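Local coordinates for AxyAgu115A (Amphibacillus xylanus NBRC 15112, PDB 6NPS), which acts as a family GH115 alpha-glucuronidase, a hemicellulase that probably removes glucuronic acid side groups from arabinoglucuronoxylan, at residues K209-W214 with G239-A244; R171-N176 with F202-R207; N231-D236 with G292-I297; P215-A220 with G243-E248. The protein carries 3 engineered substitutions. All blocks are in the same frame, centred on the assembly; numbering follows the deposited sequence.

Overall arrangement
All four contacts belong to the parallel eight-stranded barrel of the GH115 family domain. Interaction 1 is its buried beta-sheet part, pairing strands 212-214 and 241-242 through backbone bonds. Interaction 2, equally buried, lays helix 195-207 on strand 170-174, the other neighbour of 212-214, by purely apolar packing. Interaction 3 lies nearer the surface, where helix 230-238, which leads into strand 241-242, meets the loop entering strand 298-300 through one aromatic ring, one carboxylate and ordered water. Interaction 4 shares G243 and A244 with interaction 1 and continues from the strand ends into two loops whose touching residues are buried, where a glutamate and a methionine replace the regular backbone ladder.

Interaction 1: residues K209-W214 with G239-A244; sequences KGNYLW and GVIMGA
G239, at positive phi, is the C-prime residue of the Schellman motif that ends helix 230-238; at its backbone angles a CB would jam against the preceding carbonyl, which calls for glycine. V240 then sets CG1 against L213 CB at 4.0 Å. I241 is held through both its backbone N and its backbone O. Its N donates to N211 O at 2.8 Å, the donor standing 27° above the carbonyl plane, while its O receives L213 N at 3.1 Å almost along the C=O axis and also meets the CA-H of Y212. CG2 of I241 turns to CD2 of the Y212 ring, and its CG1-CD1 arm runs alongside N211, whose amide is fixed by R171, E95 and K169. This is the parallel pairing of a beta-alpha-beta unit in the TIM-type barrel, strand 212-214 and strand 241-242 being joined through helix 230-238. M242, bent at chi2 and chi3, lies beside L213 on the sheet face away from Y212 and I241, its CE touching L213 CD2. G243 N closes the ladder on L213 O at 2.8 Å, in the carbonyl plane; a CB on G243 would collide with Y212 OH. A244 O lies over one face of the W214 indole, whose NE1 points in plane to Y212 OH (2.9 Å, 164°). The same hydroxyl contacts a water at 2.7 Å, and that water accepts from A244 N at 3.2 Å.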
loop_
_atom_site.group_PDB
_atom_site.type_symbol
_atom_site.label_atom_id
_atom_site.label_comp_id
_atom_site.label_asym_id
_atom_site.label_seq_id
_atom_site.Cartn_x
_atom_site.Cartn_y
_atom_site.Cartn_z
ATOM N N LYS A 209 -35.202 6.184 -36.536
ATOM C CA LYS A 209 -35.385 7.424 -37.296
ATOM C C LYS A 209 -34.063 8.151 -37.586
ATOM O O LYS A 209 -34.056 9.382 -37.788
ATOM C CB LYS A 209 -36.381 8.355 -36.600
ATOM C CG LYS A 209 -37.719 7.632 -36.310
ATOM C CD LYS A 209 -38.664 8.457 -35.475
ATOM C CE LYS A 209 -38.128 8.646 -34.065
ATOM N NZ LYS A 209 -38.669 7.642 -33.093
ATOM N N GLY A 210 -32.935 7.420 -37.528
ATOM C CA GLY A 210 -31.660 7.959 -37.943
ATOM C C GLY A 210 -31.535 7.901 -39.473
ATOM O O GLY A 210 -32.343 7.282 -40.195
ATOM N N ASN A 211 -30.505 8.593 -39.997
ATOM C CA ASN A 211 -30.288 8.564 -41.440
ATOM C C ASN A 211 -28.810 8.553 -41.828
ATOM O O ASN A 211 -28.515 8.600 -43.026
ATOM C CB ASN A 211 -31.004 9.766 -42.154
ATOM C CG ASN A 211 -30.477 11.146 -41.692
ATOM O OD1 ASN A 211 -29.526 11.228 -40.922
ATOM N ND2 ASN A 211 -31.095 12.235 -42.186
ATOM N N TYR A 212 -27.874 8.440 -40.881
ATOM C CA TYR A 212 -26.463 8.668 -41.168
ATOM C C TYR A 212 -25.629 7.653 -40.393
ATOM O O TYR A 212 -25.918 7.394 -39.228
ATOM C CB TYR A 212 -26.083 10.105 -40.766
ATOM C CG TYR A 212 -24.634 10.575 -40.993
ATOM C CD1 TYR A 212 -23.877 11.056 -39.931
ATOM C CD2 TYR A 212 -24.078 10.633 -42.284
ATOM C CE1 TYR A 212 -22.604 11.523 -40.105
ATOM C CE2 TYR A 212 -22.760 11.091 -42.462
ATOM C CZ TYR A 212 -22.053 11.560 -41.382
ATOM O OH TYR A 212 -20.768 12.024 -41.531
ATOM N N LEU A 213 -24.601 7.089 -41.027
ATOM C CA LEU A 213 -23.805 6.026 -40.405
ATOM C C LEU A 213 -22.318 6.206 -40.714
ATOM O O LEU A 213 -21.963 6.487 -41.866
ATOM C CB LEU A 213 -24.281 4.655 -40.935
ATOM C CG LEU A 213 -23.520 3.408 -40.481
ATOM C CD1 LEU A 213 -23.810 3.109 -39.013
ATOM C CD2 LEU A 213 -23.926 2.227 -41.352
ATOM N N TRP A 214 -21.459 6.050 -39.692
ATOM C CA TRP A 214 -20.058 5.728 -39.903
ATOM C C TRP A 214 -19.882 4.234 -39.662
ATOM O O TRP A 214 -20.162 3.745 -38.546
ATOM C CB TRP A 214 -19.126 6.504 -38.970
ATOM C CG TRP A 214 -19.048 8.009 -39.127
ATOM C CD1 TRP A 214 -19.690 8.798 -40.063
ATOM C CD2 TRP A 214 -18.295 8.897 -38.295
ATOM N NE1 TRP A 214 -19.385 10.126 -39.830
ATOM C CE2 TRP A 214 -18.535 10.210 -38.759
ATOM C CE3 TRP A 214 -17.458 8.708 -37.169
ATOM C CZ2 TRP A 214 -17.972 11.338 -38.143
ATOM C CZ3 TRP A 214 -16.913 9.820 -36.551
ATOM C CH2 TRP A 214 -17.178 11.125 -37.036
ATOM N N GLY A 239 -31.373 4.480 -48.510
ATOM C CA GLY A 239 -31.245 5.878 -48.137
ATOM C C GLY A 239 -30.554 6.098 -46.807
ATOM O O GLY A 239 -30.751 7.145 -46.190
ATOM N N VAL A 240 -29.750 5.143 -46.342
ATOM C CA VAL A 240 -28.810 5.387 -45.252
ATOM C C VAL A 240 -27.639 6.178 -45.834
ATOM O O VAL A 240 -26.919 5.681 -46.700
ATOM C CB VAL A 240 -28.341 4.077 -44.613
ATOM C CG1 VAL A 240 -27.202 4.331 -43.589
ATOM C CG2 VAL A 240 -29.530 3.360 -43.973
ATOM N N ILE A 241 -27.460 7.415 -45.372
ATOM C CA ILE A 241 -26.400 8.296 -45.860
ATOM C C ILE A 241 -25.093 7.847 -45.222
ATOM O O ILE A 241 -24.979 7.788 -43.992
ATOM C CB ILE A 241 -26.703 9.761 -45.503
ATOM C CG1 ILE A 241 -28.120 10.181 -45.957
ATOM C CG2 ILE A 241 -25.687 10.688 -46.063
ATOM C CD1 ILE A 241 -28.614 11.452 -45.243
ATOM N N MET A 242 -24.103 7.522 -46.034
ATOM C CA MET A 242 -22.857 7.029 -45.454
ATOM C C MET A 242 -21.945 8.203 -45.118
ATOM O O MET A 242 -21.924 9.217 -45.814
ATOM C CB MET A 242 -22.159 6.053 -46.412
ATOM C CG MET A 242 -22.912 4.714 -46.605
ATOM S SD MET A 242 -23.375 3.934 -45.002
ATOM C CE MET A 242 -21.720 3.726 -44.278
ATOM N N GLY A 243 -21.193 8.072 -44.028
ATOM C CA GLY A 243 -20.126 9.034 -43.794
ATOM C C GLY A 243 -18.855 8.348 -43.338
ATOM O O GLY A 243 -18.739 7.116 -43.346
ATOM N N ALA A 244 -17.909 9.152 -42.872
ATOM C CA ALA A 244 -16.623 8.609 -42.497
ATOM C C ALA A 244 -16.049 9.450 -41.382
ATOM O O ALA A 244 -16.348 10.644 -41.254
ATOM C CB ALA A 244 -15.653 8.577 -43.716
HETATM O O HOH W 1 -18.912 12.088 -43.521
#

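Interaction 2: residues R171-N176 with F202-R207; sequences RGFFIN and FELLLR
The tight part of this contact is one leucine methyl against one phenylalanine ring. L205 CD1 approaches F173 CE2 to 3.6 Å and F173 CD2 to 3.8 Å, oblique to the ring, and L205 CB follows at 4.0 Å from F173 CE2. F173 leaves the strand toward the helix, and its CG, in the crowded position between backbone N and carbonyl carbon (chi1 60°), sets the ring beside L205. L205 CG is anti to its backbone N (chi1 177°), and the two side chains slide past each other in opposite directions. The same L205 CD1 rests 4.0 Å from G172 CA, where the strand has no side chain of its own. One helical residue back the packing loosens: L204 CD2 comes no closer than 4.5 Å to F173 CZ. Farther round the helix, E203 and R207 take no part in the strand contact but brace each other. R207 grips E203 OE2 side-on with two nitrogens, NE on the anti lone pair at 2.7 Å and NH2 from above the carboxylate plane at 3.0 Å, while R207 NH1 pairs with D42. The short segment axes approach to 9.4 Å at 145°, roughly antiparallel, as for a barrel helix laid back over its strand. Helix 195-207 leads on to strand 212-214; strand 170-174 lies between that strand and 446-450, L461 of helix 458-469 also touches F173, and F202 packs against helix 230-238.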
loop_
_atom_site.group_PDB
_atom_site.type_symbol
_atom_site.label_atom_id
_atom_site.label_comp_id
_atom_site.label_asym_id
_atom_site.label_seq_id
_atom_site.Cartn_x
_atom_site.Cartn_y
_atom_site.Cartn_z
ATOM N N ARG A 171 -28.419 12.413 -38.608
ATOM C CA ARG A 171 -28.611 11.840 -37.263
ATOM C C ARG A 171 -28.176 10.383 -37.316
ATOM O O ARG A 171 -28.735 9.610 -38.104
ATOM C CB ARG A 171 -30.090 11.902 -36.794
ATOM C CG ARG A 171 -30.837 13.246 -36.903
ATOM C CD ARG A 171 -32.385 13.081 -36.720
ATOM N NE ARG A 171 -32.967 12.115 -37.655
ATOM C CZ ARG A 171 -33.150 12.346 -38.961
ATOM N NH1 ARG A 171 -32.827 13.541 -39.488
ATOM N NH2 ARG A 171 -33.696 11.396 -39.718
ATOM N N GLY A 172 -27.193 9.986 -36.513
ATOM C CA GLY A 172 -26.832 8.581 -36.548
ATOM C C GLY A 172 -25.745 8.202 -35.566
ATOM O O GLY A 172 -25.526 8.868 -34.549
ATOM N N PHE A 173 -25.038 7.123 -35.914
ATOM C CA PHE A 173 -24.027 6.586 -35.040
ATOM C C PHE A 173 -22.859 5.983 -35.834
ATOM O O PHE A 173 -22.897 5.805 -37.057
ATOM C CB PHE A 173 -24.645 5.557 -34.068
ATOM C CG PHE A 173 -25.308 4.346 -34.756
ATOM C CD1 PHE A 173 -24.534 3.248 -35.204
ATOM C CD2 PHE A 173 -26.689 4.290 -34.914
ATOM C CE1 PHE A 173 -25.137 2.131 -35.804
ATOM C CE2 PHE A 173 -27.319 3.169 -35.508
ATOM C CZ PHE A 173 -26.538 2.082 -35.958
ATOM N N PHE A 174 -21.828 5.659 -35.068
ATOM C CA PHE A 174 -20.516 5.194 -35.527
ATOM C C PHE A 174 -20.270 3.870 -34.819
ATOM O O PHE A 174 -20.218 3.832 -33.578
ATOM C CB PHE A 174 -19.452 6.225 -35.120
ATOM C CG PHE A 174 -18.020 5.825 -35.381
ATOM C CD1 PHE A 174 -17.686 4.940 -36.405
ATOM C CD2 PHE A 174 -16.999 6.398 -34.617
ATOM C CE1 PHE A 174 -16.360 4.599 -36.639
ATOM C CE2 PHE A 174 -15.663 6.077 -34.854
ATOM C CZ PHE A 174 -15.346 5.169 -35.874
ATOM N N ILE A 175 -20.213 2.785 -35.581
ATOM C CA ILE A 175 -19.738 1.509 -35.060
ATOM C C ILE A 175 -18.217 1.585 -34.947
ATOM O O ILE A 175 -17.527 1.624 -35.967
ATOM C CB ILE A 175 -20.155 0.363 -35.984
ATOM C CG1 ILE A 175 -21.659 0.390 -36.212
ATOM C CG2 ILE A 175 -19.639 -1.003 -35.450
ATOM C CD1 ILE A 175 -22.026 -0.368 -37.490
ATOM N N ASN A 176 -17.680 1.584 -33.727
ATOM C CA ASN A 176 -16.248 1.785 -33.538
ATOM C C ASN A 176 -15.742 0.843 -32.450
ATOM O O ASN A 176 -16.503 0.074 -31.866
ATOM C CB ASN A 176 -15.934 3.244 -33.180
ATOM C CG ASN A 176 -14.416 3.565 -33.188
ATOM O OD1 ASN A 176 -13.929 4.338 -32.355
ATOM N ND2 ASN A 176 -13.678 2.969 -34.134
ATOM N N PHE A 202 -28.557 -1.285 -40.763
ATOM C CA PHE A 202 -29.363 -0.288 -41.456
ATOM C C PHE A 202 -30.791 -0.270 -40.908
ATOM O O PHE A 202 -31.388 0.799 -40.757
ATOM C CB PHE A 202 -29.391 -0.540 -42.964
ATOM C CG PHE A 202 -28.018 -0.505 -43.643
ATOM C CD1 PHE A 202 -26.971 0.260 -43.136
ATOM C CD2 PHE A 202 -27.802 -1.244 -44.792
ATOM C CE1 PHE A 202 -25.724 0.275 -43.771
ATOM C CE2 PHE A 202 -26.546 -1.245 -45.445
ATOM C CZ PHE A 202 -25.519 -0.468 -44.941
ATOM N N GLU A 203 -31.360 -1.447 -40.633
ATOM C CA GLU A 203 -32.732 -1.503 -40.131
ATOM C C GLU A 203 -32.839 -0.840 -38.767
ATOM O O GLU A 203 -33.776 -0.073 -38.512
ATOM C CB GLU A 203 -33.209 -2.958 -40.063
ATOM C CG GLU A 203 -34.674 -3.099 -39.677
ATOM C CD GLU A 203 -35.147 -4.547 -39.478
ATOM O OE1 GLU A 203 -34.502 -5.495 -39.995
ATOM O OE2 GLU A 203 -36.199 -4.718 -38.817
ATOM N N LEU A 204 -31.885 -1.121 -37.873
ATOM C CA LEU A 204 -31.895 -0.517 -36.552
ATOM C C LEU A 204 -31.829 1.000 -36.654
ATOM O O LEU A 204 -32.588 1.710 -35.986
ATOM C CB LEU A 204 -30.735 -1.050 -35.721
ATOM C CG LEU A 204 -30.513 -0.331 -34.395
ATOM C CD1 LEU A 204 -31.679 -0.555 -33.372
ATOM C CD2 LEU A 204 -29.193 -0.764 -33.767
ATOM N N LEU A 205 -30.911 1.506 -37.478
ATOM C CA LEU A 205 -30.758 2.948 -37.679
ATOM C C LEU A 205 -32.070 3.594 -38.137
ATOM O O LEU A 205 -32.509 4.616 -37.586
ATOM C CB LEU A 205 -29.676 3.195 -38.736
ATOM C CG LEU A 205 -29.481 4.674 -39.074
ATOM C CD1 LEU A 205 -28.885 5.374 -37.862
ATOM C CD2 LEU A 205 -28.537 4.787 -40.276
ATOM N N LEU A 206 -32.683 3.032 -39.177
ATOM C CA LEU A 206 -33.895 3.628 -39.725
ATOM C C LEU A 206 -35.090 3.472 -38.774
ATOM O O LEU A 206 -35.955 4.351 -38.719
ATOM C CB LEU A 206 -34.209 3.007 -41.083
ATOM C CG LEU A 206 -33.256 3.314 -42.252
ATOM C CD1 LEU A 206 -33.542 2.405 -43.430
ATOM C CD2 LEU A 206 -33.460 4.807 -42.679
ATOM N N ARG A 207 -35.165 2.367 -38.023
ATOM C CA ARG A 207 -36.263 2.239 -37.061
ATOM C C ARG A 207 -36.148 3.273 -35.954
ATOM O O ARG A 207 -37.177 3.715 -35.393
ATOM C CB ARG A 207 -36.296 0.821 -36.483
ATOM C CG ARG A 207 -36.938 -0.218 -37.435
ATOM C CD ARG A 207 -37.058 -1.582 -36.760
ATOM N NE ARG A 207 -37.501 -2.672 -37.642
ATOM C CZ ARG A 207 -38.780 -3.054 -37.799
ATOM N NH1 ARG A 207 -39.764 -2.406 -37.163
ATOM N NH2 ARG A 207 -39.079 -4.098 -38.585
#

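Interaction 3: residues N231-D236 with G292-I297; sequences NVELAD and GHFENI
Helix 230-238, on the outside of the barrel, meets here the loop that carries the chain from helix 277-291 into strand 298-300. F294 is the apolar centre of the contact. V232 CG1 stands over one ring face in a CH-pi contact, 3.5 Å from the F294 centroid and 23° off its normal, while NE2 of neighbouring H293 lies over the opposite face. D236, with CG anti to its backbone N, comes at the ring edge, CG 3.6 Å from F294 CD1, its carboxylate turned 72° from the ring plane. The anti lone pair of D236 OD1 accepts E295 N at 3.2 Å (142°). A water donates both to D236 OD1 at 2.8 Å and to H293 O at 3.2 Å, so the carboxylate reaches the backbone on both sides of F294. An alanine here would remove both links and would probably loosen the loop from the helix. E295 OE1, 5.2 Å from D236 OD1, forms a salt bridge with R121, which is likely to ease the repulsion between the two acids. Such packing of an outer helix on an alpha-to-beta loop belongs to the end of a TIM-type barrel where its strands begin.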
loop_
_atom_site.group_PDB
_atom_site.type_symbol
_atom_site.label_atom_id
_atom_site.label_comp_id
_atom_site.label_asym_id
_atom_site.label_seq_id
_atom_site.Cartn_x
_atom_site.Cartn_y
_atom_site.Cartn_z
ATOM N N ASN A 231 -22.153 -3.466 -49.652
ATOM C CA ASN A 231 -22.580 -2.682 -48.481
ATOM C C ASN A 231 -23.021 -1.275 -48.910
ATOM O O ASN A 231 -24.058 -0.745 -48.462
ATOM C CB ASN A 231 -21.448 -2.545 -47.437
ATOM C CG ASN A 231 -21.048 -3.847 -46.787
ATOM O OD1 ASN A 231 -21.853 -4.767 -46.647
ATOM N ND2 ASN A 231 -19.777 -3.934 -46.371
ATOM N N VAL A 232 -22.194 -0.635 -49.731
ATOM C CA VAL A 232 -22.474 0.691 -50.257
ATOM C C VAL A 232 -23.778 0.677 -51.046
ATOM O O VAL A 232 -24.620 1.584 -50.916
ATOM C CB VAL A 232 -21.295 1.124 -51.143
ATOM C CG1 VAL A 232 -21.580 2.438 -51.805
ATOM C CG2 VAL A 232 -20.059 1.210 -50.312
ATOM N N GLU A 233 -23.949 -0.330 -51.899
ATOM C CA GLU A 233 -25.149 -0.361 -52.729
ATOM C C GLU A 233 -26.390 -0.502 -51.854
ATOM O O GLU A 233 -27.384 0.193 -52.078
ATOM C CB GLU A 233 -25.060 -1.487 -53.757
ATOM C CG GLU A 233 -23.965 -1.310 -54.785
ATOM C CD GLU A 233 -23.622 -2.608 -55.550
ATOM O OE1 GLU A 233 -22.960 -2.521 -56.607
ATOM O OE2 GLU A 233 -23.997 -3.713 -55.100
ATOM N N LEU A 234 -26.319 -1.339 -50.806
ATOM C CA LEU A 234 -27.475 -1.558 -49.929
ATOM C C LEU A 234 -27.805 -0.297 -49.136
ATOM O O LEU A 234 -28.981 0.076 -49.008
ATOM C CB LEU A 234 -27.197 -2.740 -48.981
ATOM C CG LEU A 234 -28.363 -3.227 -48.095
ATOM C CD1 LEU A 234 -29.551 -3.642 -48.989
ATOM C CD2 LEU A 234 -27.980 -4.364 -47.155
ATOM N N ALA A 235 -26.790 0.375 -48.582
ATOM C CA ALA A 235 -27.051 1.626 -47.864
ATOM C C ALA A 235 -27.782 2.622 -48.765
ATOM O O ALA A 235 -28.784 3.240 -48.370
ATOM C CB ALA A 235 -25.740 2.240 -47.346
ATOM N N ASP A 236 -27.270 2.796 -49.971
ATOM C CA ASP A 236 -27.834 3.745 -50.919
ATOM C C ASP A 236 -29.266 3.372 -51.296
ATOM O O ASP A 236 -30.111 4.250 -51.457
ATOM C CB ASP A 236 -26.949 3.787 -52.149
ATOM C CG ASP A 236 -27.516 4.664 -53.238
ATOM O OD1 ASP A 236 -27.390 5.911 -53.119
ATOM O OD2 ASP A 236 -28.080 4.100 -54.201
ATOM N N GLY A 292 -18.642 8.255 -55.350
ATOM C CA GLY A 292 -19.178 9.605 -55.280
ATOM C C GLY A 292 -20.632 9.730 -55.702
ATOM O O GLY A 292 -21.291 10.715 -55.342
ATOM N N HIS A 293 -21.164 8.756 -56.421
ATOM C CA HIS A 293 -22.540 8.886 -56.899
ATOM C C HIS A 293 -23.569 8.276 -55.948
ATOM O O HIS A 293 -24.776 8.377 -56.212
ATOM C CB HIS A 293 -22.682 8.260 -58.280
ATOM C CG HIS A 293 -22.352 6.803 -58.319
ATOM N ND1 HIS A 293 -21.073 6.321 -58.127
ATOM C CD2 HIS A 293 -23.132 5.718 -58.541
ATOM C CE1 HIS A 293 -21.081 5.004 -58.228
ATOM N NE2 HIS A 293 -22.317 4.613 -58.482
ATOM N N PHE A 294 -23.124 7.654 -54.860
ATOM C CA PHE A 294 -24.022 7.180 -53.823
ATOM C C PHE A 294 -24.306 8.312 -52.846
ATOM O O PHE A 294 -23.666 9.363 -52.874
ATOM C CB PHE A 294 -23.406 5.982 -53.104
ATOM C CG PHE A 294 -23.141 4.816 -53.997
ATOM C CD1 PHE A 294 -24.184 4.056 -54.486
ATOM C CD2 PHE A 294 -21.839 4.475 -54.356
ATOM C CE1 PHE A 294 -23.948 2.977 -55.325
ATOM C CE2 PHE A 294 -21.593 3.392 -55.167
ATOM C CZ PHE A 294 -22.655 2.645 -55.670
ATOM N N GLU A 295 -25.288 8.103 -51.962
ATOM C CA GLU A 295 -25.685 9.161 -51.035
ATOM C C GLU A 295 -24.755 9.133 -49.820
ATOM O O GLU A 295 -24.748 8.159 -49.052
ATOM C CB GLU A 295 -27.149 8.998 -50.619
ATOM C CG GLU A 295 -27.729 10.255 -49.981
ATOM C CD GLU A 295 -29.236 10.180 -49.664
ATOM O OE1 GLU A 295 -29.852 9.087 -49.768
ATOM O OE2 GLU A 295 -29.793 11.241 -49.293
ATOM N N ASN A 296 -23.976 10.194 -49.628
ATOM C CA ASN A 296 -23.005 10.194 -48.537
ATOM C C ASN A 296 -22.666 11.643 -48.205
ATOM O O ASN A 296 -23.069 12.578 -48.898
ATOM C CB ASN A 296 -21.751 9.381 -48.904
ATOM C CG ASN A 296 -21.261 9.683 -50.308
ATOM O OD1 ASN A 296 -21.104 10.861 -50.680
ATOM N ND2 ASN A 296 -21.059 8.625 -51.117
ATOM N N ILE A 297 -21.964 11.825 -47.101
ATOM C CA ILE A 297 -21.355 13.100 -46.772
ATOM C C ILE A 297 -19.857 12.894 -46.898
ATOM O O ILE A 297 -19.315 11.916 -46.359
ATOM C CB ILE A 297 -21.761 13.561 -45.359
ATOM C CG1 ILE A 297 -23.280 13.841 -45.327
ATOM C CG2 ILE A 297 -20.948 14.805 -44.920
ATOM C CD1 ILE A 297 -23.765 14.148 -43.904
HETATM O O HOH W 2 -30.122 7.130 -51.715
HETATM O O HOH W 3 -27.534 8.185 -54.676
#

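Interaction 4: residues P215-A220 with G243-E248; sequences PAMWSA and GASHHE
OE1 of E248 is gripped three times: by S245 N on its anti lone pair (3.0 Å, 153°), by S245 OG from above the carboxylate plane at 2.9 Å, and by a water that donates at 2.8 Å. That water also donates to P215 O, so it ties the two loops together. Residues S245 to E248 form a type I turn, in which the glutamate side chain folds back on the first residue. The other oxygen, E248 OE2, accepts from G254 N and lies 3.2 Å from M217 CB, the two side chains crossing obliquely. M217 CG sits in the crowded position between backbone N and carbonyl carbon, and its chain bends at chi2 and chi3. Its methyl thereby wedges among polar groups: CE lies 3.1 Å from S245 OG and, tip to tip with H247, 3.1 Å from its NE2, both tight approaches. An alanine here in place of E248 would remove the carboxylate and would probably slacken the turn and deprive M217 of a packing surface. At the start of the loops P215 CD touches G243 O at 3.5 Å. A bound glycerol beside H247, hydrogen-bonded to H246 NE2, is consistent with a pocket. The loops follow adjacent strands 212-214 and 241-242, leading to helices 230-238 and 256-260, at the barrel end where TIM-type enzymes carry their active sites.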
loop_
_atom_site.group_PDB
_atom_site.type_symbol
_atom_site.label_atom_id
_atom_site.label_comp_id
_atom_site.label_asym_id
_atom_site.label_seq_id
_atom_site.Cartn_x
_atom_site.Cartn_y
_atom_site.Cartn_z
ATOM N N PRO A 215 -19.423 3.483 -40.645
ATOM C CA PRO A 215 -19.321 2.029 -40.494
ATOM C C PRO A 215 -18.056 1.623 -39.764
ATOM O O PRO A 215 -17.176 2.435 -39.450
ATOM C CB PRO A 215 -19.281 1.537 -41.935
ATOM C CG PRO A 215 -18.543 2.642 -42.650
ATOM C CD PRO A 215 -18.971 3.937 -41.977
ATOM N N ALA A 216 -17.995 0.330 -39.459
ATOM C CA ALA A 216 -16.785 -0.216 -38.860
ATOM C C ALA A 216 -15.610 -0.053 -39.820
ATOM O O ALA A 216 -15.764 -0.158 -41.049
ATOM C CB ALA A 216 -16.991 -1.690 -38.508
ATOM N N MET A 217 -14.445 0.253 -39.252
ATOM C CA MET A 217 -13.300 0.665 -40.039
ATOM C C MET A 217 -11.970 0.175 -39.496
ATOM O O MET A 217 -10.942 0.486 -40.103
ATOM C CB MET A 217 -13.242 2.199 -40.151
ATOM C CG MET A 217 -13.394 2.862 -38.791
ATOM S SD MET A 217 -11.906 3.430 -37.921
ATOM C CE MET A 217 -11.977 5.168 -38.340
ATOM N N TRP A 218 -11.935 -0.579 -38.394
ATOM C CA TRP A 218 -10.627 -0.950 -37.854
ATOM C C TRP A 218 -9.965 -2.056 -38.667
ATOM O O TRP A 218 -8.810 -1.911 -39.092
ATOM C CB TRP A 218 -10.726 -1.347 -36.377
ATOM C CG TRP A 218 -10.547 -0.145 -35.506
ATOM C CD1 TRP A 218 -10.480 1.155 -35.921
ATOM C CD2 TRP A 218 -10.411 -0.115 -34.079
ATOM N NE1 TRP A 218 -10.325 1.994 -34.849
ATOM C CE2 TRP A 218 -10.274 1.243 -33.704
ATOM C CE3 TRP A 218 -10.391 -1.100 -33.080
ATOM C CZ2 TRP A 218 -10.119 1.638 -32.373
ATOM C CZ3 TRP A 218 -10.241 -0.704 -31.762
ATOM C CH2 TRP A 218 -10.108 0.652 -31.422
ATOM N N SER A 219 -10.644 -3.191 -38.846
ATOM C CA SER A 219 -10.151 -4.281 -39.693
ATOM C C SER A 219 -11.203 -4.643 -40.740
ATOM O O SER A 219 -11.507 -5.820 -41.000
ATOM C CB SER A 219 -9.769 -5.504 -38.868
ATOM O OG SER A 219 -10.901 -6.333 -38.676
ATOM N N ALA A 220 -11.803 -3.610 -41.311
ATOM C CA ALA A 220 -12.897 -3.752 -42.252
ATOM C C ALA A 220 -12.776 -2.629 -43.263
ATOM O O ALA A 220 -12.242 -1.558 -42.957
ATOM C CB ALA A 220 -14.261 -3.681 -41.550
ATOM N N GLY A 243 -21.193 8.072 -44.028
ATOM C CA GLY A 243 -20.126 9.034 -43.794
ATOM C C GLY A 243 -18.855 8.348 -43.338
ATOM O O GLY A 243 -18.739 7.116 -43.346
ATOM N N ALA A 244 -17.909 9.152 -42.872
ATOM C CA ALA A 244 -16.623 8.609 -42.497
ATOM C C ALA A 244 -16.049 9.450 -41.382
ATOM O O ALA A 244 -16.348 10.644 -41.254
ATOM C CB ALA A 244 -15.653 8.577 -43.716
ATOM N N SER A 245 -15.192 8.825 -40.579
ATOM C CA SER A 245 -14.659 9.514 -39.432
ATOM C C SER A 245 -13.682 10.600 -39.871
ATOM O O SER A 245 -13.325 10.743 -41.048
ATOM C CB SER A 245 -14.001 8.526 -38.472
ATOM O OG SER A 245 -12.716 8.141 -38.952
ATOM N N HIS A 246 -13.218 11.322 -38.850
ATOM C CA HIS A 246 -12.379 12.507 -38.970
ATOM C C HIS A 246 -11.110 12.282 -39.776
ATOM O O HIS A 246 -10.562 13.250 -40.313
ATOM C CB HIS A 246 -12.013 12.980 -37.557
ATOM C CG HIS A 246 -11.864 11.860 -36.573
ATOM N ND1 HIS A 246 -10.671 11.192 -36.386
ATOM C CD2 HIS A 246 -12.758 11.282 -35.726
ATOM C CE1 HIS A 246 -10.831 10.255 -35.467
ATOM N NE2 HIS A 246 -12.085 10.296 -35.042
ATOM N N HIS A 247 -10.642 11.051 -39.838
ATOM C CA HIS A 247 -9.449 10.722 -40.581
ATOM C C HIS A 247 -9.668 9.893 -41.813
ATOM O O HIS A 247 -8.799 9.187 -42.198
ATOM C CB HIS A 247 -8.402 10.061 -39.713
ATOM C CG HIS A 247 -8.803 8.752 -39.141
ATOM N ND1 HIS A 247 -8.337 7.559 -39.627
ATOM C CD2 HIS A 247 -9.560 8.444 -38.073
ATOM C CE1 HIS A 247 -8.826 6.568 -38.915
ATOM N NE2 HIS A 247 -9.568 7.081 -37.957
ATOM N N GLU A 248 -10.844 9.941 -42.399
ATOM C CA GLU A 248 -11.147 9.158 -43.595
ATOM C C GLU A 248 -11.728 10.057 -44.680
ATOM O O GLU A 248 -12.884 9.886 -45.078
ATOM C CB GLU A 248 -12.092 8.005 -43.251
ATOM C CG GLU A 248 -11.469 6.970 -42.235
ATOM C CD GLU A 248 -12.513 5.976 -41.707
ATOM O OE1 GLU A 248 -13.524 6.416 -41.114
ATOM O OE2 GLU A 248 -12.340 4.752 -41.893
HETATM O O HOH W 4 -16.002 5.199 -40.496
#